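Octaprenyl Pyrophosphate Synthase (Helicobacter pylori, PDB 3TC1) probably builds octaprenyl diphosphate by repeatedly condensing isopentenyl diphosphate onto an allylic diphosphate primer, as related trans-prenyltransferases do. Local coordinates at residues I69-A72 / S73-D77. Numbering follows the deposited sequence.
Sequences IQTA and SLLHD
The hydroxyl of S73 turns back along its own helix and donates a hydrogen bond to the carbonyl oxygen of Q70, with S73 OG 2.6 Å from Q70 O. A chi1 of 64°, which sets OG between the backbone N and the carbonyl carbon, folds the short side chain against the preceding turn. Q70 O also accepts the regular helical bond from L74 N, at 3.1 Å, so two donors grip one oxygen from the same face of its carbonyl plane. The backbone N-H of L74 approaches more nearly in line with the C=O bond, whereas the hydroxyl comes in at 122°.

The Q70 side chain leaves with CG anti to the backbone N (chi1 176°), then bends at chi2, which swings its amide forward over the next turn. There NE2 rests on the isobutyl group of L74, 3.9 Å from L74 CD2, the two chains meeting at a slant, while OE1 lies 3.8 Å from S73 OG. T71 CG2 approaches L75 CD1, one turn further on, at 4.3 Å, and T71 OG1 bonds to E67 O.

In this C-terminal half of helix 53-80, D77 opens the DDxxD motif, which in related prenyl synthases binds magnesium and the allylic diphosphate; a magnesium ion lies about 10 Å from the L74 side chain. F166 of helix 152-177 packs against I69 and Q70, while helix 92-116 meets T71 through F108 and S73 through Y109. H76 marks the dimer interface: NE2 bonds to V102 O of its own chain, ND1 to D106 of the second subunit, and its ring meets that subunit's H76 nearly perpendicularly.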
ATOM      1  N   ILE B  69       3.410   4.233  -8.730  1.00 15.48           N
ATOM      2  CA  ILE B  69       2.130   4.279  -8.036  1.00 16.00           C
ATOM      3  C   ILE B  69       1.128   3.470  -8.860  1.00 16.54           C
ATOM      4  O   ILE B  69       0.370   2.657  -8.325  1.00 16.68           O
ATOM      5  CB  ILE B  69       1.624   5.737  -7.904  1.00 17.43           C
ATOM      6  CG1 ILE B  69       2.437   6.467  -6.831  1.00 16.83           C
ATOM      7  CG2 ILE B  69       0.138   5.760  -7.568  1.00 15.15           C
ATOM      8  CD1 ILE B  69       2.204   7.963  -6.807  1.00 18.24           C
ATOM      9  N   GLN B  70       1.126   3.706 -10.168  1.00 15.21           N
ATOM     10  CA  GLN B  70       0.225   2.990 -11.064  1.00 15.95           C
ATOM     11  C   GLN B  70       0.477   1.482 -10.947  1.00 14.56           C
ATOM     12  O   GLN B  70      -0.462   0.696 -10.848  1.00 14.92           O
ATOM     13  CB  GLN B  70       0.442   3.447 -12.517  1.00 21.16           C
ATOM     14  CG  GLN B  70      -0.391   2.691 -13.554  1.00 21.47           C
ATOM     15  CD  GLN B  70      -1.887   2.855 -13.345  1.00 23.05           C
ATOM     16  OE1 GLN B  70      -2.325   3.691 -12.558  1.00 20.69           O
ATOM     17  NE2 GLN B  70      -2.681   2.058 -14.061  1.00 24.99           N
ATOM     18  N   THR B  71       1.746   1.083 -10.966  1.00 16.40           N
ATOM     19  CA  THR B  71       2.098  -0.333 -10.853  1.00 18.80           C
ATOM     20  C   THR B  71       1.650  -0.911  -9.510  1.00 18.84           C
ATOM     21  O   THR B  71       1.187  -2.048  -9.447  1.00 18.46           O
ATOM     22  CB  THR B  71       3.622  -0.562 -10.998  1.00 19.98           C
ATOM     23  OG1 THR B  71       4.045  -0.166 -12.307  1.00 20.87           O
ATOM     24  CG2 THR B  71       3.964  -2.045 -10.791  1.00 21.43           C
ATOM     25  N   ALA B  72       1.788  -0.134  -8.438  1.00 16.22           N
ATOM     26  CA  ALA B  72       1.378  -0.608  -7.118  1.00 16.37           C
ATOM     27  C   ALA B  72      -0.124  -0.863  -7.083  1.00 15.81           C
ATOM     28  O   ALA B  72      -0.581  -1.878  -6.550  1.00 16.60           O
ATOM     29  CB  ALA B  72       1.760   0.410  -6.036  1.00 11.89           C
ATOM     30  N   SER B  73      -0.895   0.059  -7.646  1.00 14.65           N
ATOM     31  CA  SER B  73      -2.345  -0.094  -7.657  1.00 16.35           C
ATOM     32  C   SER B  73      -2.758  -1.327  -8.455  1.00 16.82           C
ATOM     33  O   SER B  73      -3.675  -2.037  -8.071  1.00 16.45           O
ATOM     34  CB  SER B  73      -3.019   1.147  -8.248  1.00 19.23           C
ATOM     35  OG  SER B  73      -2.671   1.306  -9.605  1.00 22.53           O
ATOM     36  N   LEU B  74      -2.079  -1.576  -9.570  1.00 18.16           N
ATOM     37  CA  LEU B  74      -2.397  -2.737 -10.399  1.00 19.88           C
ATOM     38  C   LEU B  74      -2.075  -4.027  -9.647  1.00 20.12           C
ATOM     39  O   LEU B  74      -2.802  -5.016  -9.751  1.00 19.76           O
ATOM     40  CB  LEU B  74      -1.619  -2.686 -11.719  1.00 26.20           C
ATOM     41  CG  LEU B  74      -1.976  -1.521 -12.651  1.00 27.26           C
ATOM     42  CD1 LEU B  74      -1.069  -1.540 -13.875  1.00 27.71           C
ATOM     43  CD2 LEU B  74      -3.437  -1.617 -13.054  1.00 29.89           C
ATOM     44  N   LEU B  75      -0.986  -4.010  -8.884  1.00 18.70           N
ATOM     45  CA  LEU B  75      -0.589  -5.179  -8.107  1.00 18.05           C
ATOM     46  C   LEU B  75      -1.655  -5.513  -7.074  1.00 18.41           C
ATOM     47  O   LEU B  75      -2.014  -6.674  -6.904  1.00 18.43           O
ATOM     48  CB  LEU B  75       0.745  -4.932  -7.400  1.00 18.37           C
ATOM     49  CG  LEU B  75       2.013  -4.913  -8.259  1.00 19.98           C
ATOM     50  CD1 LEU B  75       3.198  -4.515  -7.382  1.00 20.90           C
ATOM     51  CD2 LEU B  75       2.253  -6.283  -8.894  1.00 17.84           C
ATOM     52  N   HIS B  76      -2.162  -4.499  -6.380  1.00 19.28           N
ATOM     53  CA  HIS B  76      -3.192  -4.738  -5.379  1.00 19.46           C
ATOM     54  C   HIS B  76      -4.523  -5.086  -6.027  1.00 21.70           C
ATOM     55  O   HIS B  76      -5.273  -5.906  -5.502  1.00 22.36           O
ATOM     56  CB  HIS B  76      -3.351  -3.524  -4.451  1.00 16.93           C
ATOM     57  CG  HIS B  76      -2.258  -3.404  -3.432  1.00 16.59           C
ATOM     58  ND1 HIS B  76      -2.242  -2.425  -2.462  1.00 17.85           N
ATOM     59  CD2 HIS B  76      -1.136  -4.138  -3.243  1.00 17.16           C
ATOM     60  CE1 HIS B  76      -1.156  -2.558  -1.722  1.00 15.74           C
ATOM     61  NE2 HIS B  76      -0.467  -3.587  -2.176  1.00 17.93           N
ATOM     62  N   ASP B  77      -4.815  -4.469  -7.168  1.00 17.67           N
ATOM     63  CA  ASP B  77      -6.064  -4.750  -7.868  1.00 21.11           C
ATOM     64  C   ASP B  77      -6.102  -6.204  -8.334  1.00 21.04           C
ATOM     65  O   ASP B  77      -7.154  -6.834  -8.307  1.00 20.43           O
ATOM     66  CB  ASP B  77      -6.244  -3.816  -9.070  1.00 52.89           C
ATOM     67  CG  ASP B  77      -6.490  -2.374  -8.662  1.00 61.00           C
ATOM     68  OD1 ASP B  77      -7.317  -2.140  -7.753  1.00 62.43           O
ATOM     69  OD2 ASP B  77      -5.866  -1.471  -9.260  1.00 67.02           O
TER